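Local atomic coordinates of protein synthesis inhibitor I (Hordeum vulgare, PDB entry 4FBC), a protein that belongs to the ribosome-inactivating protein family and probably acts as an inhibitor of protein synthesis. Residues A[23-28]-A[186-191]; A[132-137]-A[170-175]; A[219-224]-A[235-240]; A[213-218]-A[257-262]; A[98-103]-A[111-116]. The protein carries 3 engineered substitutions. All coordinates share one frame; numbering follows the deposited sequence.

How the contacts relate
From the N terminus, contact 1 opens at 23-28 and closes only at 186-191, so its long loop encloses contacts 5 and 2. Contact 5 (98-103 with 111-116) pairs the last two strands of the mixed sheet, and contact 2 (132-137 with 170-175) then joins the short strand 134-135, just ahead of helix 136-147, to helix 157-179. Contacts 1 and 2 touch each other through Val187 and Met173. After contact 1 has closed, contact 4 (213-218 with 257-262) forms a second loop with contact 3 (219-224 with 235-240) nested inside. Both use helix 214-225, and Leu222 packs on Leu258 between them. No two loops cross.

Contact 1. Residues A[23-28]-A[186-191]; sequences ASSADY and FVAGLL
Tyr28, Ser25 and Leu191 have the most area buried where the first turn of helix 25-39 meets the end of helix 181-190. Ser25 supplies the polar link: its OG, anti to the backbone N (chi1 -178°), donates to Ala188 O at 2.6 Å. The approach is bent, with a C=O...OG angle of 117° and the hydroxyl lying above the carbonyl plane. Leu191 N reaches the same Ala188 O from the opposite face of that plane, so two donors grip one oxygen as the helix runs out. The Ser25 CB also packs at 3.5 Å from Leu191 O.

Tyr28 works over a longer reach. At the root of the side chain, its CB and CG each lie 3.7 Å from Leu191 CD1, and the two side chains cross at about a right angle. Farther along, Tyr28 CD2 is 4.1 Å from Ala188 CB, while Tyr28 CZ and OH both stand 3.4 Å from Val187 CG1. The buried phenol is not left to apolar neighbours, because its OH is hydrogen-bonded to Met173 O of helix 157-179, which ties a third helix into the group. Just before the helix, Ser24 OG accepts from Asp27 N, a capping bond at the N-cap of helix 25-39. The contact is thus helix-to-helix packing, N-terminal turn against C-terminal turn, in the helical part of the ribosome-inactivating protein fold.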
# COMPACT_ATOMS: atom_id res chain seq x y z
N ALA A 23 19.22 -2.74 2.86
CA ALA A 23 19.38 -1.64 3.83
C ALA A 23 18.82 -1.97 5.22
O ALA A 23 18.17 -3.00 5.41
CB ALA A 23 18.76 -0.35 3.29
N SER A 24 19.10 -1.10 6.18
CA SER A 24 18.75 -1.36 7.58
C SER A 24 17.26 -1.25 7.83
O SER A 24 16.51 -0.66 7.04
CB SER A 24 19.46 -0.39 8.52
OG SER A 24 18.95 0.93 8.35
N SER A 25 16.83 -1.82 8.96
CA SER A 25 15.46 -1.72 9.44
C SER A 25 15.06 -0.26 9.63
O SER A 25 13.93 0.13 9.33
CB SER A 25 15.31 -2.48 10.76
OG SER A 25 13.98 -2.44 11.23
N ALA A 26 15.98 0.55 10.14
CA ALA A 26 15.71 1.96 10.32
C ALA A 26 15.43 2.65 8.99
O ALA A 26 14.54 3.49 8.90
CB ALA A 26 16.87 2.65 11.03
N ASP A 27 16.21 2.31 7.97
CA ASP A 27 16.02 2.89 6.65
C ASP A 27 14.69 2.43 6.02
O ASP A 27 14.06 3.18 5.29
CB ASP A 27 17.19 2.54 5.72
CG ASP A 27 18.48 3.26 6.10
OD1 ASP A 27 18.45 4.06 7.06
OD2 ASP A 27 19.51 3.02 5.44
N TYR A 28 14.29 1.20 6.32
CA TYR A 28 12.99 0.73 5.85
C TYR A 28 11.86 1.54 6.48
O TYR A 28 10.94 1.99 5.79
CB TYR A 28 12.82 -0.77 6.13
CG TYR A 28 11.41 -1.27 5.86
CD1 TYR A 28 11.01 -1.61 4.57
CD2 TYR A 28 10.49 -1.40 6.88
CE1 TYR A 28 9.71 -2.08 4.32
CE2 TYR A 28 9.21 -1.86 6.65
CZ TYR A 28 8.82 -2.19 5.36
OH TYR A 28 7.54 -2.65 5.15
N PHE A 186 5.98 -4.83 11.85
CA PHE A 186 6.24 -6.27 11.71
C PHE A 186 7.35 -6.55 10.69
O PHE A 186 8.29 -7.33 10.97
CB PHE A 186 4.94 -7.00 11.33
CG PHE A 186 5.14 -8.47 10.97
CD1 PHE A 186 5.15 -9.44 11.96
CD2 PHE A 186 5.27 -8.86 9.64
CE1 PHE A 186 5.32 -10.79 11.63
CE2 PHE A 186 5.44 -10.21 9.30
CZ PHE A 186 5.47 -11.17 10.29
N VAL A 187 7.27 -5.93 9.52
CA VAL A 187 8.31 -6.09 8.52
C VAL A 187 9.65 -5.51 9.00
O VAL A 187 10.70 -6.11 8.79
CB VAL A 187 7.91 -5.45 7.18
CG1 VAL A 187 9.07 -5.49 6.20
CG2 VAL A 187 6.68 -6.16 6.60
N ALA A 188 9.61 -4.36 9.66
CA ALA A 188 10.83 -3.74 10.18
C ALA A 188 11.49 -4.70 11.16
O ALA A 188 12.72 -4.74 11.27
CB ALA A 188 10.52 -2.41 10.86
N GLY A 189 10.67 -5.46 11.87
CA GLY A 189 11.14 -6.39 12.88
C GLY A 189 11.84 -7.61 12.31
O GLY A 189 12.59 -8.29 13.02
N LEU A 190 11.58 -7.90 11.04
CA LEU A 190 12.20 -9.03 10.35
C LEU A 190 13.53 -8.66 9.70
O LEU A 190 14.30 -9.54 9.29
CB LEU A 190 11.26 -9.60 9.28
CG LEU A 190 9.91 -10.14 9.77
CD1 LEU A 190 9.06 -10.57 8.57
CD2 LEU A 190 10.08 -11.29 10.75
N LEU A 191 13.81 -7.36 9.59
CA LEU A 191 15.01 -6.88 8.91
C LEU A 191 16.14 -6.68 9.91
O LEU A 191 16.00 -5.91 10.86
CB LEU A 191 14.73 -5.57 8.17
CG LEU A 191 13.62 -5.70 7.13
CD1 LEU A 191 13.38 -4.39 6.43
CD2 LEU A 191 13.94 -6.80 6.13

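Contact 2. Residues A[132-137]-A[170-175]; sequences VALGRQ and LLLMVN
Met173 and Leu134 meet in the interior of the ribosome-inactivating protein fold, where helix 157-179 passes the short strand 134-135 and the beginning of helix 136-147. The two segments share no hydrogen bond; their CA atoms come no nearer than 7.4 Å, at Leu134 and Met173, so side chains span the gap.

Followed outward, Met173 starts from a CB that points toward the strand, and chi1 of -63° sets CG anti to the carbonyl carbon. That CG lies 3.8 Å from Leu134 CD2, with the two side chains sliding past each other in opposite directions. The next atom, SD, stands 3.7 Å from Gly135 O. The chain then bends at chi3 (82°), and this last torsion places CE, the methyl tip, 3.3 Å from Gly135 O and 3.7 Å from Gly135 N. Across this contact the thioether end rests against the backbone of Gly135, and Val187 of helix 181-190 packs on the same methyl. Gly135 is the N-cap residue of helix 136-147.

Leu134 also reaches the preceding residue of the helix: both of its methyls, CD1 and CD2, approach Leu172 CB, and the two leucines cross at about a right angle. Around this site, Phe186 and Leu190 of helix 181-190 press on Leu134, while Tyr119 of helix 119-123 packs on Leu172. The neighbouring Leu171 touches the bound AMP, which places another side of the helix at the ligand pocket. A further apolar touch is Val132 CG1 on Leu172 CD1, at 3.9 Å.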
# COMPACT_ATOMS: atom_id res chain seq x y z
N VAL A 132 1.61 -16.28 3.90
CA VAL A 132 2.66 -15.66 3.10
C VAL A 132 3.90 -15.30 3.92
O VAL A 132 3.85 -14.45 4.81
CB VAL A 132 2.16 -14.38 2.40
CG1 VAL A 132 3.22 -13.84 1.45
CG2 VAL A 132 0.86 -14.66 1.65
N ALA A 133 5.03 -15.94 3.61
CA ALA A 133 6.28 -15.63 4.28
C ALA A 133 6.81 -14.27 3.86
O ALA A 133 6.96 -13.99 2.67
CB ALA A 133 7.32 -16.71 4.00
N LEU A 134 7.09 -13.42 4.84
CA LEU A 134 7.69 -12.12 4.58
C LEU A 134 9.09 -12.10 5.19
O LEU A 134 9.38 -12.86 6.12
CB LEU A 134 6.83 -11.02 5.18
CG LEU A 134 5.37 -11.01 4.68
CD1 LEU A 134 4.56 -9.92 5.36
CD2 LEU A 134 5.34 -10.84 3.19
N GLY A 135 9.96 -11.24 4.66
CA GLY A 135 11.32 -11.12 5.17
C GLY A 135 12.24 -10.52 4.13
O GLY A 135 11.81 -10.26 2.99
N ARG A 136 13.50 -10.32 4.49
CA ARG A 136 14.46 -9.73 3.56
C ARG A 136 14.68 -10.57 2.29
O ARG A 136 14.64 -10.04 1.18
CB ARG A 136 15.81 -9.45 4.24
CG ARG A 136 16.71 -8.55 3.42
CD ARG A 136 18.10 -8.39 4.02
NE ARG A 136 18.10 -7.70 5.32
CZ ARG A 136 17.97 -6.39 5.48
NH1 ARG A 136 17.77 -5.60 4.44
NH2 ARG A 136 18.02 -5.85 6.70
N GLN A 137 14.92 -11.87 2.44
CA GLN A 137 15.15 -12.71 1.26
C GLN A 137 13.89 -12.84 0.38
O GLN A 137 14.00 -12.89 -0.85
CB GLN A 137 15.67 -14.10 1.64
CG GLN A 137 16.31 -14.81 0.47
CD GLN A 137 17.50 -14.03 -0.06
OE1 GLN A 137 18.40 -13.67 0.70
NE2 GLN A 137 17.50 -13.73 -1.36
N LEU A 170 5.32 -8.24 -2.31
CA LEU A 170 5.51 -6.80 -2.40
C LEU A 170 4.30 -6.01 -1.90
O LEU A 170 4.46 -4.95 -1.29
CB LEU A 170 5.88 -6.38 -3.83
CG LEU A 170 7.14 -7.01 -4.39
CD1 LEU A 170 7.51 -6.37 -5.72
CD2 LEU A 170 8.30 -6.88 -3.39
N LEU A 171 3.10 -6.50 -2.18
CA LEU A 171 1.89 -5.83 -1.70
C LEU A 171 1.94 -5.69 -0.19
O LEU A 171 1.63 -4.63 0.36
CB LEU A 171 0.65 -6.61 -2.12
CG LEU A 171 0.15 -6.25 -3.51
CD1 LEU A 171 -0.98 -7.17 -3.90
CD2 LEU A 171 -0.29 -4.81 -3.55
N LEU A 172 2.35 -6.77 0.47
CA LEU A 172 2.43 -6.78 1.92
C LEU A 172 3.56 -5.90 2.44
O LEU A 172 3.36 -5.13 3.37
CB LEU A 172 2.55 -8.21 2.44
CG LEU A 172 1.23 -8.99 2.40
CD1 LEU A 172 1.51 -10.48 2.41
CD2 LEU A 172 0.35 -8.59 3.58
N MET A 173 4.73 -5.99 1.81
CA MET A 173 5.92 -5.31 2.35
C MET A 173 6.04 -3.85 1.94
O MET A 173 6.81 -3.09 2.53
CB MET A 173 7.17 -6.11 1.99
CG MET A 173 7.17 -7.50 2.64
SD MET A 173 8.68 -8.42 2.32
CE MET A 173 9.77 -7.74 3.59
N VAL A 174 5.26 -3.45 0.93
CA VAL A 174 5.22 -2.05 0.51
C VAL A 174 3.84 -1.43 0.77
O VAL A 174 3.70 -0.56 1.61
CB VAL A 174 5.62 -1.88 -0.97
CG1 VAL A 174 5.52 -0.42 -1.40
CG2 VAL A 174 7.04 -2.39 -1.21
N ASN A 175 2.82 -1.89 0.05
CA ASN A 175 1.51 -1.25 0.15
C ASN A 175 0.82 -1.39 1.51
O ASN A 175 0.37 -0.38 2.07
CB ASN A 175 0.57 -1.73 -0.96
CG ASN A 175 1.22 -1.66 -2.31
OD1 ASN A 175 2.23 -2.31 -2.56
ND2 ASN A 175 0.64 -0.86 -3.21

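Contact 3. Residues A[219-224]-A[235-240]; sequences AALLKT and AKFAPI
Leu221 O, on the helix that faces Phe237, is gripped by two groups of Thr224. The hydroxyl OG1 of Thr224 donates to it at 2.6 Å, lying in the carbonyl plane with a C=O...OG1 angle of 146°, and the backbone N of Thr224 donates to it at 3.0 Å. A chi1 of 68° puts OG1 between the backbone N and the carbonyl carbon, where it can fold back over the turn; OG1 is also hydrogen-bonded to His47 NE2. The same torsion leaves CG2 anti to the carbonyl carbon, and Thr224 CG2 comes 3.7 Å from Phe237 CA, near the plane of the phenyl ring at its edge.

The ring itself leans on the preceding turn. Phe237 CE1 is 3.5 Å from Ala220 CB, and Leu221 N sits at the ring edge. Beyond the ring, Ile240 CD1 approaches the same Ala220 CB at 4.2 Å. No direct hydrogen bond joins the segments. A water mediates instead, donating to Ala220 O at 2.7 Å and accepting from Ala238 N at 3.1 Å.

At the exposed end, Ala235 CB packs beside Lys223 O. Inward, Phe237 also touches Ala248 and Ala251 of helix 248-254, so the aromatic side chain is wedged between two helices. This is a connecting loop folded back along the helix it follows, here helix 214-225 in the C-terminal part of a ribosome-inactivating protein.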
# COMPACT_ATOMS: atom_id res chain seq x y z
N ALA A 219 -12.76 4.37 8.21
CA ALA A 219 -14.05 4.97 8.50
C ALA A 219 -14.37 5.00 10.00
O ALA A 219 -14.88 5.99 10.50
CB ALA A 219 -15.15 4.26 7.73
N ALA A 220 -14.07 3.92 10.71
CA ALA A 220 -14.30 3.88 12.16
C ALA A 220 -13.59 5.00 12.93
O ALA A 220 -14.14 5.57 13.87
CB ALA A 220 -13.93 2.51 12.73
N LEU A 221 -12.35 5.30 12.55
CA LEU A 221 -11.65 6.39 13.21
C LEU A 221 -12.18 7.76 12.77
O LEU A 221 -12.37 8.64 13.61
CB LEU A 221 -10.13 6.30 12.98
CG LEU A 221 -9.33 7.25 13.85
CD1 LEU A 221 -9.56 6.96 15.34
CD2 LEU A 221 -7.86 7.14 13.51
N LEU A 222 -12.44 7.92 11.47
CA LEU A 222 -12.98 9.19 10.95
C LEU A 222 -14.28 9.60 11.63
O LEU A 222 -14.53 10.79 11.84
CB LEU A 222 -13.18 9.11 9.43
CG LEU A 222 -11.88 9.10 8.61
CD1 LEU A 222 -12.16 8.70 7.16
CD2 LEU A 222 -11.22 10.46 8.67
N LYS A 223 -15.12 8.62 11.95
CA LYS A 223 -16.38 8.90 12.63
C LYS A 223 -16.19 9.58 13.98
O LYS A 223 -17.03 10.38 14.40
CB LYS A 223 -17.20 7.61 12.78
CG LYS A 223 -17.81 7.14 11.48
CD LYS A 223 -18.56 5.83 11.64
CE LYS A 223 -19.14 5.39 10.31
NZ LYS A 223 -19.89 4.10 10.42
N THR A 224 -15.09 9.28 14.65
CA THR A 224 -14.85 9.86 15.97
C THR A 224 -14.47 11.35 15.91
O THR A 224 -14.52 12.06 16.93
CB THR A 224 -13.79 9.06 16.78
OG1 THR A 224 -12.50 9.19 16.16
CG2 THR A 224 -14.18 7.58 16.87
N ALA A 235 -18.81 11.19 19.39
CA ALA A 235 -18.99 9.81 18.97
C ALA A 235 -17.87 8.95 19.55
O ALA A 235 -16.71 9.37 19.56
CB ALA A 235 -19.01 9.71 17.46
N LYS A 236 -18.21 7.77 20.04
CA LYS A 236 -17.21 6.85 20.58
C LYS A 236 -16.79 5.85 19.52
O LYS A 236 -17.60 5.48 18.66
CB LYS A 236 -17.75 6.11 21.80
CG LYS A 236 -18.13 7.01 22.97
CD LYS A 236 -18.85 6.23 24.06
CE LYS A 236 -19.38 7.15 25.16
NZ LYS A 236 -20.43 8.08 24.65
N PHE A 237 -15.53 5.43 19.57
CA PHE A 237 -15.03 4.45 18.61
C PHE A 237 -15.77 3.12 18.73
O PHE A 237 -15.96 2.60 19.83
CB PHE A 237 -13.52 4.23 18.82
CG PHE A 237 -12.88 3.35 17.78
CD1 PHE A 237 -12.48 3.88 16.56
CD2 PHE A 237 -12.69 1.99 18.01
CE1 PHE A 237 -11.90 3.08 15.58
CE2 PHE A 237 -12.11 1.18 17.04
CZ PHE A 237 -11.71 1.72 15.83
N ALA A 238 -16.20 2.58 17.60
CA ALA A 238 -16.84 1.27 17.58
C ALA A 238 -15.79 0.18 17.38
O ALA A 238 -15.20 0.08 16.31
CB ALA A 238 -17.89 1.21 16.47
N PRO A 239 -15.58 -0.66 18.41
CA PRO A 239 -14.52 -1.67 18.37
C PRO A 239 -14.59 -2.59 17.16
O PRO A 239 -15.67 -2.92 16.65
CB PRO A 239 -14.77 -2.50 19.63
CG PRO A 239 -15.50 -1.60 20.55
CD PRO A 239 -16.34 -0.70 19.67
N ILE A 240 -13.42 -3.01 16.69
CA ILE A 240 -13.34 -4.02 15.65
C ILE A 240 -12.48 -5.14 16.24
O ILE A 240 -11.25 -5.16 16.10
CB ILE A 240 -12.73 -3.45 14.35
CG1 ILE A 240 -13.50 -2.21 13.89
CG2 ILE A 240 -12.75 -4.50 13.24
CD1 ILE A 240 -12.94 -1.58 12.61
O HOH W 1 -16.26 4.31 15.08

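Contact 4. Residues A[213-218]-A[257-262]; sequences GWQDLS and ILLFVE
One wall of the AMP pocket in this ribosome-inactivating protein is Trp214, in the first turn of helix 214-225, and the irregular segment 257-262 holds its indole in place. Trp214 NE1 donates to Ile257 O at 3.0 Å with an N-H...O angle of 156°. The oxygen lies in the indole plane and the nitrogen in the carbonyl plane, a flat and fairly straight bond that fixes the rotation of the ring. One face of the indole is covered by Leu259: its CB stands 3.6 Å from the centroid of the six-membered ring and 8° off the normal, a CH-pi contact. Leu259 CD1 extends the cover to CZ3 and CH2.

A second link runs through Ser218, one turn on. Its OG donates to Trp214 O at 2.8 Å and accepts from Leu259 N at 3.1 Å, so a single hydroxyl serves both segments. Trp214 O meanwhile takes Ser218 N from the opposite face of its plane.

Two residues outside the segments also meet the ring. Arg179, itself a pocket residue, makes a cation-pi contact with Trp214 and pairs with Ile257 through the backbone, while the ring of Phe180 meets the indole. At the solvent side, Gln215 lays its aliphatic part against the segment: CB is 3.8 Å from Leu259 CD2, and CG is 4.0 Å from Val261 CG2.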
# COMPACT_ATOMS: atom_id res chain seq x y z
N GLY A 213 -9.61 -5.01 5.92
CA GLY A 213 -10.61 -4.04 6.34
C GLY A 213 -10.11 -2.60 6.47
O GLY A 213 -10.54 -1.86 7.35
N TRP A 214 -9.21 -2.20 5.59
CA TRP A 214 -8.62 -0.86 5.64
C TRP A 214 -9.68 0.24 5.60
O TRP A 214 -9.63 1.19 6.37
CB TRP A 214 -7.63 -0.70 4.49
CG TRP A 214 -6.89 0.61 4.42
CD1 TRP A 214 -6.32 1.30 5.45
CD2 TRP A 214 -6.62 1.36 3.23
NE1 TRP A 214 -5.72 2.45 4.97
CE2 TRP A 214 -5.88 2.50 3.61
CE3 TRP A 214 -6.93 1.17 1.88
CZ2 TRP A 214 -5.46 3.46 2.69
CZ3 TRP A 214 -6.50 2.11 0.96
CH2 TRP A 214 -5.78 3.24 1.36
N GLN A 215 -10.65 0.11 4.70
CA GLN A 215 -11.72 1.09 4.61
C GLN A 215 -12.55 1.13 5.90
O GLN A 215 -12.87 2.21 6.41
CB GLN A 215 -12.60 0.81 3.38
CG GLN A 215 -13.75 1.81 3.19
CD GLN A 215 -14.39 1.69 1.82
OE1 GLN A 215 -14.35 0.62 1.20
NE2 GLN A 215 -14.98 2.77 1.34
N ASP A 216 -12.89 -0.05 6.42
CA ASP A 216 -13.66 -0.16 7.67
C ASP A 216 -12.94 0.51 8.84
O ASP A 216 -13.56 1.22 9.63
CB ASP A 216 -13.92 -1.63 8.02
CG ASP A 216 -14.97 -2.28 7.15
OD1 ASP A 216 -15.76 -1.55 6.51
OD2 ASP A 216 -15.00 -3.53 7.11
N LEU A 217 -11.64 0.28 8.96
CA LEU A 217 -10.89 0.84 10.09
C LEU A 217 -10.73 2.34 9.90
O LEU A 217 -10.85 3.11 10.85
CB LEU A 217 -9.52 0.16 10.24
CG LEU A 217 -8.67 0.61 11.44
CD1 LEU A 217 -9.40 0.40 12.77
CD2 LEU A 217 -7.33 -0.12 11.45
N SER A 218 -10.46 2.77 8.66
CA SER A 218 -10.34 4.19 8.36
C SER A 218 -11.64 4.91 8.69
O SER A 218 -11.64 5.94 9.38
CB SER A 218 -9.98 4.40 6.88
OG SER A 218 -8.71 3.86 6.58
N ILE A 257 -1.76 5.23 7.23
CA ILE A 257 -2.44 6.35 6.54
C ILE A 257 -3.85 5.89 6.24
O ILE A 257 -4.05 4.74 5.86
CB ILE A 257 -1.66 6.82 5.26
CG1 ILE A 257 -2.38 8.02 4.61
CG2 ILE A 257 -1.43 5.66 4.27
CD1 ILE A 257 -1.51 8.73 3.53
N LEU A 258 -4.83 6.76 6.45
CA LEU A 258 -6.24 6.38 6.30
C LEU A 258 -6.68 6.54 4.85
O LEU A 258 -6.29 7.49 4.20
CB LEU A 258 -7.15 7.25 7.20
CG LEU A 258 -7.23 7.00 8.70
CD1 LEU A 258 -5.94 7.41 9.41
CD2 LEU A 258 -8.43 7.71 9.33
N LEU A 259 -7.50 5.61 4.37
CA LEU A 259 -8.24 5.83 3.12
C LEU A 259 -9.29 6.89 3.39
O LEU A 259 -9.93 6.90 4.44
CB LEU A 259 -8.94 4.53 2.71
CG LEU A 259 -9.82 4.57 1.45
CD1 LEU A 259 -8.96 4.79 0.23
CD2 LEU A 259 -10.59 3.25 1.33
N PHE A 260 -9.48 7.82 2.46
CA PHE A 260 -10.55 8.77 2.65
C PHE A 260 -11.91 8.06 2.55
O PHE A 260 -12.15 7.29 1.61
CB PHE A 260 -10.50 9.93 1.65
CG PHE A 260 -11.59 10.92 1.87
CD1 PHE A 260 -11.49 11.87 2.87
CD2 PHE A 260 -12.76 10.86 1.11
CE1 PHE A 260 -12.52 12.78 3.10
CE2 PHE A 260 -13.79 11.76 1.34
CZ PHE A 260 -13.67 12.72 2.32
N VAL A 261 -12.77 8.30 3.52
CA VAL A 261 -14.13 7.80 3.48
C VAL A 261 -15.11 8.93 3.83
O VAL A 261 -14.89 9.69 4.78
CB VAL A 261 -14.34 6.65 4.48
CG1 VAL A 261 -15.75 6.06 4.29
CG2 VAL A 261 -13.29 5.58 4.31
N GLU A 262 -16.19 9.04 3.07
CA GLU A 262 -17.26 9.95 3.43
C GLU A 262 -18.08 9.33 4.54
O GLU A 262 -18.75 8.32 4.32
CB GLU A 262 -18.17 10.23 2.24
CG GLU A 262 -17.52 11.04 1.14
CD GLU A 262 -18.51 11.45 0.06
OE1 GLU A 262 -19.15 10.55 -0.53
OE2 GLU A 262 -18.65 12.66 -0.19

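Contact 5. Residues A[98-103]-A[111-116]; sequences TWWELT and TYVGFG
Trp100 and Thr111 lie side by side and point the same way in the close-packed part of this contact, with Trp100 CZ3 3.6 Å from Thr111 CG2. Behind them the backbones run in parallel register. Thr111 N donates to Trp99 O at 2.8 Å, Glu101 N to Thr111 O at 3.0 Å, and Val113 N to Glu101 O at 3.0 Å. The middle bond is the oblique one, as its donor stands 46° out of the carbonyl plane of Thr111; the last runs close to the carbonyl direction. Trp100 CA adds a CA-H...O contact to Thr111 O.

The pairing makes 111-112 an outermost strand of the six-stranded mixed sheet found in ribosome-inactivating proteins, next to strand 99-101. Farther along, Leu102 CD2 enters an apolar patch, 3.7 Å from Val113 CG1 and 3.9 Å from Phe115 CE1, and the same Val113 methyl lies over the centre of the Phe115 ring. Phe115 in turn packs on helix 157-179.

The face carrying Glu101 and Tyr112 is the looser one. Glu101 is buried, and both its carboxylate oxygens turn to backbone N-H groups of the connecting loop, OE1 to Ile107 N and OE2 to Gly105 N. The Tyr112 ring, however, is partly exposed; it has Leu102 O near its plane at the edge, and a water completes the contact: it donates to Leu102 O at 2.9 Å and is hydrogen-bonded to Tyr112 OH at 3.1 Å.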
# COMPACT_ATOMS: atom_id res chain seq x y z
N THR A 98 9.73 -3.37 -20.08
CA THR A 98 8.32 -3.71 -20.23
C THR A 98 7.51 -3.35 -18.98
O THR A 98 7.84 -3.79 -17.88
CB THR A 98 8.13 -5.22 -20.51
OG1 THR A 98 8.82 -5.58 -21.72
CG2 THR A 98 6.66 -5.54 -20.68
N TRP A 99 6.46 -2.56 -19.16
CA TRP A 99 5.47 -2.34 -18.10
C TRP A 99 4.46 -3.48 -18.09
O TRP A 99 3.82 -3.78 -19.11
CB TRP A 99 4.75 -1.00 -18.28
CG TRP A 99 5.48 0.17 -17.68
CD1 TRP A 99 6.18 1.13 -18.35
CD2 TRP A 99 5.58 0.50 -16.28
NE1 TRP A 99 6.71 2.04 -17.45
CE2 TRP A 99 6.35 1.67 -16.18
CE3 TRP A 99 5.09 -0.09 -15.11
CZ2 TRP A 99 6.65 2.27 -14.95
CZ3 TRP A 99 5.39 0.50 -13.90
CH2 TRP A 99 6.15 1.67 -13.82
N TRP A 100 4.33 -4.13 -16.94
CA TRP A 100 3.35 -5.18 -16.73
C TRP A 100 2.22 -4.61 -15.90
O TRP A 100 2.45 -3.82 -14.99
CB TRP A 100 3.99 -6.37 -16.02
CG TRP A 100 5.15 -6.94 -16.77
CD1 TRP A 100 6.46 -6.56 -16.69
CD2 TRP A 100 5.10 -7.98 -17.75
NE1 TRP A 100 7.23 -7.31 -17.54
CE2 TRP A 100 6.41 -8.19 -18.21
CE3 TRP A 100 4.06 -8.76 -18.28
CZ2 TRP A 100 6.72 -9.15 -19.18
CZ3 TRP A 100 4.38 -9.71 -19.24
CH2 TRP A 100 5.69 -9.90 -19.68
N GLU A 101 0.99 -4.99 -16.23
CA GLU A 101 -0.17 -4.49 -15.48
C GLU A 101 -0.99 -5.63 -14.87
O GLU A 101 -0.96 -6.77 -15.34
CB GLU A 101 -1.05 -3.62 -16.37
CG GLU A 101 -1.63 -4.36 -17.57
CD GLU A 101 -2.40 -3.43 -18.48
OE1 GLU A 101 -2.67 -2.27 -18.08
OE2 GLU A 101 -2.76 -3.87 -19.59
N LEU A 102 -1.72 -5.29 -13.81
CA LEU A 102 -2.50 -6.26 -13.06
C LEU A 102 -3.98 -6.14 -13.39
O LEU A 102 -4.82 -6.86 -12.84
CB LEU A 102 -2.29 -6.06 -11.56
CG LEU A 102 -0.87 -6.41 -11.11
CD1 LEU A 102 -0.55 -5.77 -9.77
CD2 LEU A 102 -0.75 -7.92 -11.03
N THR A 103 -4.29 -5.22 -14.31
CA THR A 103 -5.65 -5.03 -14.81
C THR A 103 -5.56 -4.86 -16.32
O THR A 103 -4.85 -3.98 -16.80
CB THR A 103 -6.29 -3.76 -14.20
OG1 THR A 103 -6.33 -3.86 -12.77
CG2 THR A 103 -7.71 -3.57 -14.73
N THR A 111 1.64 -4.57 -20.66
CA THR A 111 1.33 -5.96 -20.99
C THR A 111 0.70 -6.63 -19.77
O THR A 111 1.30 -6.63 -18.69
CB THR A 111 2.61 -6.71 -21.41
OG1 THR A 111 3.18 -6.08 -22.56
CG2 THR A 111 2.32 -8.18 -21.72
N TYR A 112 -0.49 -7.20 -19.94
CA TYR A 112 -1.17 -7.86 -18.82
C TYR A 112 -0.37 -9.07 -18.34
O TYR A 112 0.03 -9.92 -19.15
CB TYR A 112 -2.60 -8.26 -19.21
CG TYR A 112 -3.38 -8.90 -18.09
CD1 TYR A 112 -3.57 -8.25 -16.87
CD2 TYR A 112 -3.96 -10.16 -18.25
CE1 TYR A 112 -4.28 -8.84 -15.85
CE2 TYR A 112 -4.68 -10.76 -17.24
CZ TYR A 112 -4.84 -10.08 -16.03
OH TYR A 112 -5.56 -10.66 -15.01
N VAL A 113 -0.14 -9.14 -17.03
CA VAL A 113 0.72 -10.18 -16.47
C VAL A 113 0.08 -11.58 -16.41
O VAL A 113 0.78 -12.60 -16.28
CB VAL A 113 1.26 -9.77 -15.07
CG1 VAL A 113 0.17 -9.87 -14.03
CG2 VAL A 113 2.46 -10.64 -14.68
N GLY A 114 -1.25 -11.63 -16.53
CA GLY A 114 -1.95 -12.90 -16.53
C GLY A 114 -2.86 -13.15 -15.33
O GLY A 114 -3.61 -14.14 -15.30
N PHE A 115 -2.82 -12.24 -14.36
CA PHE A 115 -3.63 -12.36 -13.14
C PHE A 115 -3.84 -10.98 -12.53
O PHE A 115 -3.12 -10.03 -12.87
CB PHE A 115 -2.97 -13.30 -12.13
CG PHE A 115 -1.53 -12.96 -11.83
CD1 PHE A 115 -1.22 -11.98 -10.89
CD2 PHE A 115 -0.50 -13.60 -12.50
CE1 PHE A 115 0.09 -11.66 -10.62
CE2 PHE A 115 0.82 -13.28 -12.24
CZ PHE A 115 1.12 -12.31 -11.30
N GLY A 116 -4.82 -10.86 -11.63
CA GLY A 116 -5.18 -9.59 -11.03
C GLY A 116 -4.46 -9.29 -9.72
O GLY A 116 -3.66 -10.10 -9.25
O HOH W 2 -7.18 -8.49 -13.52